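Putative aldehyde dehydrogenase AldY (Bacillus subtilis, PDB 4DNG) probably oxidises aldehydes to carboxylates with NAD(+) and may contribute to protecting the cell against stress from ethanol and related compounds. Local coordinates at residues 291-297 / 387-393; 332-338 / 358-363; 344-350 / 374-378; 350-354 / 366-371. All coordinates share one frame. Residues are numbered along the deposited sequence.

Contact 1: residues 291-297 / 387-393; sequences NRIIVHQ and ATIIKAG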
# COMPACT_ATOMS: atom_id res chain seq x y z
N ASN A 291 -17.55 -19.68 -5.78
CA ASN A 291 -18.38 -19.19 -6.88
C ASN A 291 -18.56 -20.26 -7.92
O ASN A 291 -19.68 -20.60 -8.32
CB ASN A 291 -17.75 -17.94 -7.50
CG ASN A 291 -17.78 -16.74 -6.57
OD1 ASN A 291 -18.63 -15.86 -6.70
ND2 ASN A 291 -16.85 -16.70 -5.62
N ARG A 292 -17.43 -20.80 -8.35
CA ARG A 292 -17.40 -21.86 -9.31
C ARG A 292 -16.53 -23.02 -8.81
O ARG A 292 -15.53 -22.82 -8.09
CB ARG A 292 -16.93 -21.33 -10.67
CG ARG A 292 -15.46 -20.99 -10.74
CD ARG A 292 -15.15 -19.94 -11.81
NE ARG A 292 -14.03 -19.11 -11.37
CZ ARG A 292 -12.74 -19.41 -11.57
NH1 ARG A 292 -11.81 -18.60 -11.10
NH2 ARG A 292 -12.39 -20.50 -12.23
N ILE A 293 -16.93 -24.22 -9.20
CA ILE A 293 -16.35 -25.44 -8.72
C ILE A 293 -15.82 -26.16 -9.95
O ILE A 293 -16.55 -26.42 -10.91
CB ILE A 293 -17.38 -26.32 -7.97
CG1 ILE A 293 -17.87 -25.60 -6.70
CG2 ILE A 293 -16.78 -27.67 -7.59
CD1 ILE A 293 -19.18 -26.13 -6.14
N ILE A 294 -14.52 -26.43 -9.92
CA ILE A 294 -13.82 -27.00 -11.05
C ILE A 294 -13.46 -28.43 -10.67
O ILE A 294 -12.82 -28.66 -9.64
CB ILE A 294 -12.57 -26.18 -11.38
CG1 ILE A 294 -12.93 -24.69 -11.51
CG2 ILE A 294 -11.89 -26.71 -12.63
CD1 ILE A 294 -11.81 -23.74 -11.18
N VAL A 295 -13.89 -29.38 -11.49
CA VAL A 295 -13.73 -30.78 -11.18
C VAL A 295 -13.17 -31.54 -12.38
O VAL A 295 -13.76 -31.50 -13.48
CB VAL A 295 -15.06 -31.40 -10.73
CG1 VAL A 295 -14.87 -32.86 -10.35
CG2 VAL A 295 -15.64 -30.64 -9.55
N HIS A 296 -12.04 -32.21 -12.16
CA HIS A 296 -11.39 -33.10 -13.14
C HIS A 296 -12.36 -34.09 -13.73
O HIS A 296 -13.31 -34.51 -13.05
CB HIS A 296 -10.23 -33.86 -12.49
CG HIS A 296 -9.36 -34.61 -13.47
ND1 HIS A 296 -9.61 -35.88 -13.84
CD2 HIS A 296 -8.21 -34.22 -14.16
CE1 HIS A 296 -8.68 -36.29 -14.72
NE2 HIS A 296 -7.82 -35.27 -14.92
N GLN A 297 -12.10 -34.49 -14.98
CA GLN A 297 -13.00 -35.35 -15.76
C GLN A 297 -13.36 -36.74 -15.18
O GLN A 297 -14.53 -37.09 -15.14
CB GLN A 297 -12.53 -35.47 -17.22
CG GLN A 297 -11.16 -36.10 -17.43
CD GLN A 297 -10.82 -36.36 -18.89
OE1 GLN A 297 -10.95 -35.48 -19.75
NE2 GLN A 297 -10.38 -37.57 -19.18
N ALA A 387 -24.53 -22.49 -7.47
CA ALA A 387 -23.26 -23.18 -7.70
C ALA A 387 -23.09 -23.44 -9.19
O ALA A 387 -24.07 -23.64 -9.90
CB ALA A 387 -23.19 -24.49 -6.92
N THR A 388 -21.84 -23.41 -9.64
CA THR A 388 -21.50 -23.66 -11.03
C THR A 388 -20.34 -24.67 -11.10
O THR A 388 -19.27 -24.46 -10.52
CB THR A 388 -21.14 -22.34 -11.77
OG1 THR A 388 -22.18 -21.37 -11.57
CG2 THR A 388 -20.97 -22.58 -13.26
N ILE A 389 -20.57 -25.77 -11.81
CA ILE A 389 -19.59 -26.84 -11.89
C ILE A 389 -19.00 -26.85 -13.28
O ILE A 389 -19.74 -26.83 -14.29
CB ILE A 389 -20.19 -28.23 -11.59
CG1 ILE A 389 -21.30 -28.16 -10.51
CG2 ILE A 389 -19.08 -29.24 -11.30
CD1 ILE A 389 -20.85 -28.31 -9.06
N ILE A 390 -17.68 -26.86 -13.33
CA ILE A 390 -16.92 -26.79 -14.56
C ILE A 390 -16.05 -28.03 -14.75
O ILE A 390 -15.36 -28.47 -13.83
CB ILE A 390 -16.05 -25.51 -14.59
CG1 ILE A 390 -16.96 -24.28 -14.58
CG2 ILE A 390 -15.09 -25.51 -15.80
CD1 ILE A 390 -16.32 -23.06 -13.95
N LYS A 391 -16.10 -28.58 -15.96
CA LYS A 391 -15.31 -29.73 -16.35
C LYS A 391 -13.88 -29.32 -16.70
O LYS A 391 -13.67 -28.36 -17.43
CB LYS A 391 -15.98 -30.39 -17.57
CG LYS A 391 -15.44 -31.76 -17.98
CD LYS A 391 -15.96 -32.84 -17.05
CE LYS A 391 -16.20 -34.16 -17.76
NZ LYS A 391 -17.54 -34.20 -18.42
N ALA A 392 -12.90 -30.06 -16.17
CA ALA A 392 -11.49 -29.95 -16.56
C ALA A 392 -10.98 -31.29 -17.13
O ALA A 392 -11.25 -32.36 -16.57
CB ALA A 392 -10.63 -29.50 -15.38
N GLY A 393 -10.26 -31.21 -18.25
CA GLY A 393 -9.64 -32.38 -18.89
C GLY A 393 -8.26 -32.77 -18.36
O GLY A 393 -7.73 -33.82 -18.72
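Ile390 and Ile293, the two residues that lose most surface here, belong to neighbouring parallel strands and point to opposite faces of their sheet. Ile293 bonds to the residues flanking its partner Ile389: Ile293 N donates to Thr388 O at 2.7 Å, and Ile390 N to Ile293 O at 2.7 Å. Val295 likewise bonds to the neighbours of Lys391, Val295 N to Ile390 O at 2.9 Å and Ala392 N to Val295 O at 3.2 Å. Ile293 meets Ile389 on its own face, CD1 to CD1 4.0 Å, and Val295 CG2 lies 4.1 Å from Ile389 CG2; helix 297-313 covers this side with Phe303 and Tyr300. On the other face Ile390 CD1 touches Arg292 CB at 3.8 Å and packs under Met401 of helix 395-403; the small methyl of Ala392 suits a place close beneath Ala398. Gln297, third in buried area, ends the pair: its CB is 3.9 Å from Lys391 CE, and its N bonds weakly to Ala392 O (2.8 Å). The guanidinium of Arg292 leads away, to Met401 O and Asn257 OD1. Beta-branched isoleucine and valine favour extended backbone and fill both faces, so the chemistry implies an interior strand pair in a layered alpha/beta domain: Ile293 and Val295 bond to 387-393, Arg292, Ile294 and His296 to Phe260 and Val262 of strand 258-262, and apolar surface faces helices on both sides.

Contact 2: residues 332-338 / 358-363; sequences ERQIEKA and RVGNVL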
# COMPACT_ATOMS: atom_id res chain seq x y z
N GLU A 332 -34.49 -7.53 -1.54
CA GLU A 332 -35.17 -7.80 -2.81
C GLU A 332 -34.30 -7.54 -4.05
O GLU A 332 -34.45 -8.23 -5.05
CB GLU A 332 -36.45 -6.97 -2.90
CG GLU A 332 -37.26 -7.14 -4.17
CD GLU A 332 -38.32 -8.22 -4.06
OE1 GLU A 332 -38.95 -8.36 -2.99
OE2 GLU A 332 -38.52 -8.92 -5.08
N ARG A 333 -33.42 -6.53 -3.98
CA ARG A 333 -32.54 -6.25 -5.11
C ARG A 333 -31.59 -7.42 -5.39
O ARG A 333 -31.23 -7.65 -6.54
CB ARG A 333 -31.76 -4.95 -4.91
CG ARG A 333 -32.42 -3.72 -5.51
CD ARG A 333 -31.55 -2.47 -5.40
NE ARG A 333 -31.48 -1.93 -4.04
CZ ARG A 333 -30.39 -1.86 -3.27
NH1 ARG A 333 -29.21 -2.29 -3.72
NH2 ARG A 333 -30.46 -1.35 -2.05
N GLN A 334 -31.21 -8.15 -4.34
CA GLN A 334 -30.34 -9.33 -4.47
C GLN A 334 -31.05 -10.47 -5.17
O GLN A 334 -30.44 -11.16 -5.99
CB GLN A 334 -29.85 -9.83 -3.12
CG GLN A 334 -28.82 -8.91 -2.48
CD GLN A 334 -27.53 -8.88 -3.24
OE1 GLN A 334 -27.21 -7.89 -3.90
NE2 GLN A 334 -26.77 -9.98 -3.17
N ILE A 335 -32.33 -10.68 -4.85
CA ILE A 335 -33.10 -11.72 -5.50
C ILE A 335 -33.26 -11.45 -7.00
O ILE A 335 -32.95 -12.31 -7.81
CB ILE A 335 -34.46 -11.97 -4.82
CG1 ILE A 335 -34.25 -12.53 -3.41
CG2 ILE A 335 -35.26 -12.98 -5.62
CD1 ILE A 335 -35.44 -12.34 -2.49
N GLU A 336 -33.72 -10.25 -7.37
CA GLU A 336 -33.90 -9.89 -8.78
C GLU A 336 -32.57 -10.08 -9.53
O GLU A 336 -32.55 -10.60 -10.65
CB GLU A 336 -34.43 -8.45 -8.94
CG GLU A 336 -35.59 -8.05 -8.04
CD GLU A 336 -36.98 -8.33 -8.61
OE1 GLU A 336 -37.09 -8.91 -9.72
OE2 GLU A 336 -37.97 -7.94 -7.95
N LYS A 337 -31.48 -9.67 -8.89
CA LYS A 337 -30.14 -9.82 -9.45
C LYS A 337 -29.76 -11.28 -9.65
O LYS A 337 -29.14 -11.63 -10.65
CB LYS A 337 -29.10 -9.13 -8.57
CG LYS A 337 -28.95 -7.65 -8.84
CD LYS A 337 -27.65 -7.11 -8.29
CE LYS A 337 -27.44 -5.66 -8.69
NZ LYS A 337 -26.00 -5.30 -8.64
N ALA A 338 -30.14 -12.12 -8.70
CA ALA A 338 -29.85 -13.54 -8.79
C ALA A 338 -30.66 -14.17 -9.91
O ALA A 338 -30.11 -14.86 -10.77
CB ALA A 338 -30.18 -14.22 -7.47
N ARG A 358 -38.25 -19.46 -5.78
CA ARG A 358 -38.37 -18.33 -4.86
C ARG A 358 -39.54 -18.52 -3.91
O ARG A 358 -40.69 -18.51 -4.34
CB ARG A 358 -38.54 -17.01 -5.62
CG ARG A 358 -39.02 -15.88 -4.72
CD ARG A 358 -38.92 -14.48 -5.32
NE ARG A 358 -39.06 -13.48 -4.26
CZ ARG A 358 -38.99 -12.17 -4.42
NH1 ARG A 358 -39.12 -11.36 -3.37
NH2 ARG A 358 -38.76 -11.64 -5.63
N VAL A 359 -39.24 -18.69 -2.63
CA VAL A 359 -40.27 -18.74 -1.60
C VAL A 359 -40.14 -17.50 -0.72
O VAL A 359 -39.25 -17.42 0.14
CB VAL A 359 -40.17 -20.01 -0.72
CG1 VAL A 359 -41.41 -20.16 0.15
CG2 VAL A 359 -39.98 -21.26 -1.57
N GLY A 360 -41.03 -16.54 -0.93
CA GLY A 360 -40.92 -15.27 -0.24
C GLY A 360 -39.62 -14.63 -0.68
O GLY A 360 -39.39 -14.42 -1.87
N ASN A 361 -38.74 -14.35 0.28
CA ASN A 361 -37.45 -13.75 -0.04
C ASN A 361 -36.27 -14.75 0.06
O ASN A 361 -35.09 -14.36 0.01
CB ASN A 361 -37.23 -12.47 0.78
CG ASN A 361 -38.44 -11.53 0.73
OD1 ASN A 361 -39.19 -11.40 1.71
ND2 ASN A 361 -38.63 -10.89 -0.42
N VAL A 362 -36.62 -16.03 0.17
CA VAL A 362 -35.65 -17.12 0.14
C VAL A 362 -35.54 -17.64 -1.28
O VAL A 362 -36.55 -17.93 -1.92
CB VAL A 362 -36.10 -18.32 1.03
CG1 VAL A 362 -35.15 -19.49 0.88
CG2 VAL A 362 -36.22 -17.92 2.51
N LEU A 363 -34.33 -17.76 -1.81
CA LEU A 363 -34.20 -18.65 -2.95
C LEU A 363 -33.41 -19.92 -2.64
O LEU A 363 -32.37 -19.89 -1.97
CB LEU A 363 -33.80 -17.94 -4.26
CG LEU A 363 -32.48 -17.27 -4.56
CD1 LEU A 363 -31.51 -18.26 -5.18
CD2 LEU A 363 -32.76 -16.14 -5.54
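Glu332, in the first turn of its helix, makes the polar link to the hairpin at 358-363. Its carboxylate meets the guanidinium of Arg358 end-on, through NH1 and NH2, in a salt bridge, with Arg358 NH2 2.8 Å from Glu332 OE2 and Arg358 NH1 3.0 Å from Glu332 OE1. An extended arginine suits this place because it spans the gap from strand to helix, and its remaining donor steadies it: Arg358 NE bonds to Gly360 O at 2.6 Å, within its own turn. One helical turn on, Ile335 points straight at the hairpin and is the most deeply covered residue of the contact. Its CG2 lies over one face of the Arg358 guanidinium, 3.7 Å from NH2, and 4.0 Å from Leu363 CD2, while its CD1 comes within 3.7 Å of Asn361 CB. Asn361 OD1 accepts a hydrogen bond from Gln32 NE2. Glu336 adds a second negative charge, its OE2 4.4 Å from Arg358 NH2, too far for a salt bridge. Ala338 closes the series, its small CB 3.8 Å from Leu363 CD2. Val359 to Val362 form a type II' turn, with Gly360 at its positive-phi corner, which favours glycine. Helix 332-347 thus packs on a beta hairpin with a two-residue loop, built from strands 358-359 and 362-369 at the end of the mixed sheet, with the salt bridge on the exposed side.

Contact 3: residues 344-350 / 374-378; sequences QAKTDGI and NSKIA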
# COMPACT_ATOMS: atom_id res chain seq x y z
N GLN A 344 -30.09 -15.56 -17.56
CA GLN A 344 -28.94 -15.42 -18.43
C GLN A 344 -28.35 -16.79 -18.80
O GLN A 344 -28.14 -17.06 -19.98
CB GLN A 344 -27.89 -14.52 -17.78
CG GLN A 344 -26.77 -14.08 -18.71
CD GLN A 344 -27.24 -13.14 -19.80
OE1 GLN A 344 -28.19 -13.43 -20.54
NE2 GLN A 344 -26.57 -12.00 -19.92
N ALA A 345 -28.10 -17.64 -17.80
CA ALA A 345 -27.48 -18.96 -18.01
C ALA A 345 -28.41 -19.92 -18.71
O ALA A 345 -27.96 -20.81 -19.43
CB ALA A 345 -27.04 -19.56 -16.69
N LYS A 346 -29.71 -19.75 -18.46
CA LYS A 346 -30.72 -20.56 -19.10
C LYS A 346 -30.77 -20.31 -20.60
O LYS A 346 -30.59 -21.24 -21.38
CB LYS A 346 -32.07 -20.35 -18.43
CG LYS A 346 -32.23 -21.16 -17.16
CD LYS A 346 -33.65 -21.09 -16.66
CE LYS A 346 -33.98 -22.25 -15.72
NZ LYS A 346 -35.17 -21.91 -14.90
N THR A 347 -30.98 -19.05 -21.00
CA THR A 347 -30.98 -18.67 -22.43
C THR A 347 -29.64 -19.01 -23.09
O THR A 347 -29.60 -19.32 -24.29
CB THR A 347 -31.26 -17.16 -22.66
OG1 THR A 347 -31.99 -16.62 -21.55
CG2 THR A 347 -32.05 -16.95 -23.97
N ASP A 348 -28.56 -18.96 -22.30
CA ASP A 348 -27.20 -19.28 -22.73
C ASP A 348 -26.93 -20.76 -23.04
O ASP A 348 -25.88 -21.09 -23.59
CB ASP A 348 -26.20 -18.84 -21.67
CG ASP A 348 -25.66 -17.45 -21.90
OD1 ASP A 348 -26.30 -16.68 -22.65
OD2 ASP A 348 -24.60 -17.12 -21.33
N GLY A 349 -27.86 -21.63 -22.66
CA GLY A 349 -27.74 -23.07 -22.91
C GLY A 349 -27.34 -23.95 -21.74
O GLY A 349 -27.62 -25.15 -21.75
N ILE A 350 -26.69 -23.37 -20.72
CA ILE A 350 -26.11 -24.15 -19.62
C ILE A 350 -27.14 -25.01 -18.90
O ILE A 350 -28.20 -24.53 -18.53
CB ILE A 350 -25.39 -23.25 -18.60
CG1 ILE A 350 -24.10 -22.68 -19.20
CG2 ILE A 350 -25.05 -24.03 -17.33
CD1 ILE A 350 -24.24 -21.29 -19.79
N ASN A 374 -15.27 -19.58 -18.82
CA ASN A 374 -15.38 -18.24 -19.38
C ASN A 374 -16.85 -17.85 -19.59
O ASN A 374 -17.21 -17.20 -20.58
CB ASN A 374 -14.58 -18.17 -20.69
CG ASN A 374 -13.73 -16.92 -20.79
OD1 ASN A 374 -13.04 -16.54 -19.83
ND2 ASN A 374 -13.75 -16.28 -21.95
N SER A 375 -17.69 -18.25 -18.64
CA SER A 375 -19.13 -18.05 -18.73
C SER A 375 -19.58 -16.90 -17.86
O SER A 375 -18.87 -16.51 -16.93
CB SER A 375 -19.89 -19.31 -18.31
OG SER A 375 -20.01 -20.22 -19.39
N LYS A 376 -20.76 -16.37 -18.16
CA LYS A 376 -21.33 -15.31 -17.35
C LYS A 376 -21.57 -15.77 -15.92
O LYS A 376 -21.11 -15.12 -14.98
CB LYS A 376 -22.60 -14.75 -18.00
CG LYS A 376 -22.30 -13.68 -19.03
CD LYS A 376 -23.43 -13.50 -20.03
CE LYS A 376 -23.04 -12.52 -21.13
NZ LYS A 376 -23.90 -12.67 -22.35
N ILE A 377 -22.25 -16.91 -15.75
CA ILE A 377 -22.52 -17.44 -14.40
C ILE A 377 -21.26 -17.87 -13.65
O ILE A 377 -21.21 -17.81 -12.42
CB ILE A 377 -23.55 -18.60 -14.40
CG1 ILE A 377 -23.61 -19.28 -15.76
CG2 ILE A 377 -24.93 -18.11 -13.99
CD1 ILE A 377 -22.58 -20.38 -15.94
N ALA A 378 -20.24 -18.31 -14.39
CA ALA A 378 -18.96 -18.68 -13.80
C ALA A 378 -18.18 -17.46 -13.31
O ALA A 378 -17.67 -17.46 -12.19
CB ALA A 378 -18.13 -19.50 -14.78
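Two helix ends meet here: the last turn of helix 332-347 and the first of the short helix 376-379, with Ala345 and Ile377 closest at 6.3 Å between CA atoms. The longer helix finishes in a Schellman motif at Gly349, where Gly349 N bonds to Lys346 O at 3.0 Å and Ile350 N weakly to Ala345 O at 3.1 Å. The positive phi there calls for glycine, since a CB would jam against the preceding carbonyl. The turn brings Ile350 round toward the other segment. Ile377 fills the middle of the join: its CG1 is 3.6 Å from the CB of Ala345, whose methyl is small enough to allow this approach, and its CD1 is 4.3 Å from Ile350 CG1. At the surface the aliphatic part of Lys376 reaches across the end of the helix, its CD 3.5 Å from Gln344 NE2 and 4.0 Å from Asp348 OD2. This is a Schellman-terminated helix meeting the N-terminal turn of a second helix over the sheet, against Phe368 of strand 362-369 and Thr388 of strand 386-392.

Contact 4: residues 350-354 / 366-371; sequences IELAV and YVFVGA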
# COMPACT_ATOMS: atom_id res chain seq x y z
N ILE A 350 -26.69 -23.37 -20.72
CA ILE A 350 -26.11 -24.15 -19.62
C ILE A 350 -27.14 -25.01 -18.90
O ILE A 350 -28.20 -24.53 -18.53
CB ILE A 350 -25.39 -23.25 -18.60
CG1 ILE A 350 -24.10 -22.68 -19.20
CG2 ILE A 350 -25.05 -24.03 -17.33
CD1 ILE A 350 -24.24 -21.29 -19.79
N GLU A 351 -26.83 -26.30 -18.72
CA GLU A 351 -27.71 -27.22 -18.01
C GLU A 351 -27.93 -26.78 -16.56
O GLU A 351 -27.08 -26.13 -15.96
CB GLU A 351 -27.16 -28.65 -18.06
CG GLU A 351 -28.10 -29.70 -17.48
CD GLU A 351 -27.52 -31.11 -17.45
OE1 GLU A 351 -26.33 -31.29 -17.77
OE2 GLU A 351 -28.28 -32.04 -17.10
N LEU A 352 -29.08 -27.14 -16.03
CA LEU A 352 -29.39 -26.90 -14.64
C LEU A 352 -29.73 -28.25 -14.04
O LEU A 352 -30.83 -28.76 -14.24
CB LEU A 352 -30.57 -25.93 -14.52
CG LEU A 352 -31.01 -25.43 -13.14
CD1 LEU A 352 -29.89 -24.66 -12.45
CD2 LEU A 352 -32.23 -24.54 -13.29
N ALA A 353 -28.76 -28.83 -13.34
CA ALA A 353 -28.97 -30.12 -12.68
C ALA A 353 -29.98 -30.00 -11.55
O ALA A 353 -30.90 -30.82 -11.45
CB ALA A 353 -27.65 -30.69 -12.17
N VAL A 354 -29.83 -28.96 -10.73
CA VAL A 354 -30.76 -28.70 -9.64
C VAL A 354 -31.42 -27.33 -9.82
O VAL A 354 -30.75 -26.30 -9.83
CB VAL A 354 -30.06 -28.80 -8.27
CG1 VAL A 354 -30.99 -28.39 -7.14
CG2 VAL A 354 -29.54 -30.21 -8.04
N TYR A 366 -29.59 -23.35 -6.55
CA TYR A 366 -29.52 -23.73 -7.96
C TYR A 366 -28.14 -24.28 -8.26
O TYR A 366 -27.14 -23.70 -7.83
CB TYR A 366 -29.76 -22.53 -8.89
CG TYR A 366 -31.17 -21.96 -8.89
CD1 TYR A 366 -31.68 -21.26 -7.79
CD2 TYR A 366 -31.98 -22.08 -10.03
CE1 TYR A 366 -32.96 -20.73 -7.80
CE2 TYR A 366 -33.26 -21.55 -10.05
CZ TYR A 366 -33.75 -20.87 -8.94
OH TYR A 366 -35.03 -20.36 -8.97
N VAL A 367 -28.08 -25.38 -9.00
CA VAL A 367 -26.80 -25.91 -9.43
C VAL A 367 -26.77 -26.02 -10.96
O VAL A 367 -27.55 -26.78 -11.56
CB VAL A 367 -26.43 -27.26 -8.75
CG1 VAL A 367 -25.07 -27.75 -9.23
CG2 VAL A 367 -26.43 -27.12 -7.22
N PHE A 368 -25.89 -25.23 -11.56
CA PHE A 368 -25.59 -25.32 -12.99
C PHE A 368 -24.39 -26.23 -13.20
O PHE A 368 -23.43 -26.20 -12.42
CB PHE A 368 -25.30 -23.93 -13.55
CG PHE A 368 -26.52 -23.05 -13.65
CD1 PHE A 368 -27.39 -23.18 -14.72
CD2 PHE A 368 -26.78 -22.08 -12.68
CE1 PHE A 368 -28.52 -22.37 -14.82
CE2 PHE A 368 -27.90 -21.27 -12.77
CZ PHE A 368 -28.77 -21.42 -13.85
N VAL A 369 -24.44 -27.07 -14.23
CA VAL A 369 -23.37 -28.02 -14.48
C VAL A 369 -22.86 -27.91 -15.90
O VAL A 369 -23.56 -27.40 -16.78
CB VAL A 369 -23.80 -29.49 -14.18
CG1 VAL A 369 -24.01 -29.70 -12.69
CG2 VAL A 369 -25.05 -29.87 -14.97
N GLY A 370 -21.63 -28.38 -16.10
CA GLY A 370 -20.99 -28.42 -17.41
C GLY A 370 -20.81 -27.06 -18.02
O GLY A 370 -20.89 -26.91 -19.25
N ALA A 371 -20.58 -26.05 -17.17
CA ALA A 371 -20.38 -24.68 -17.62
C ALA A 371 -18.97 -24.41 -18.12
O ALA A 371 -18.00 -24.99 -17.64
CB ALA A 371 -20.71 -23.73 -16.48
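Three backbone hydrogen bonds join these antiparallel segments. Val367 N donates to Val354 O at 2.9 Å and Val354 N returns to Val367 O at 3.3 Å, making a hydrogen-bonded pair; Val369 N reaches Glu351 O at 3.3 Å. Between them Leu352 faces Phe368 as a non-hydrogen-bonded pair, with CA atoms 4.4 Å apart. Ala353 also opposes Val367, and the extra residue shifts the register by one. Leucine's long apolar side chain lets Leu352 CD1 reach over the ring, 3.5 Å from the Phe368 centroid and 11° off its normal, a CH-pi contact. Ile350 CG2 also touches the ring, 3.6 Å from Phe368 CD1, and helix 332-347 covers this side through Ile342 and Ala345. On the other face the compact valines Val354 and Val367 touch, CB to CB 4.0 Å, beneath helix 297-313, while Ala353 CB packs 3.8 Å from Val369 CG1. Two residues of one strand set against a single residue of its partner make a classic beta bulge, here in the domain's mixed sheet.

How the contacts relate
Contacts 1 and 4 are buried and share one sheet: strand 362-369 pairs with 351-354 on one edge and with 386-392 on the other, so contact 4 continues outward from the parallel ladder of contact 1. Contacts 2 and 3 are partly buried and both use helix 332-347, one at its start and one at its end. Backbone hydrogen bonds dominate within the sheet. Against the helix, side chains do the work: a salt bridge in contact 2, and in contact 3 apolar touches round Ile377 and the aliphatic part of Lys376 against polar side chains. Ile350 belongs to contacts 3 and 4, and Phe368 CE1 lies 3.7 Å from Ala345 CB, fastening helix to sheet.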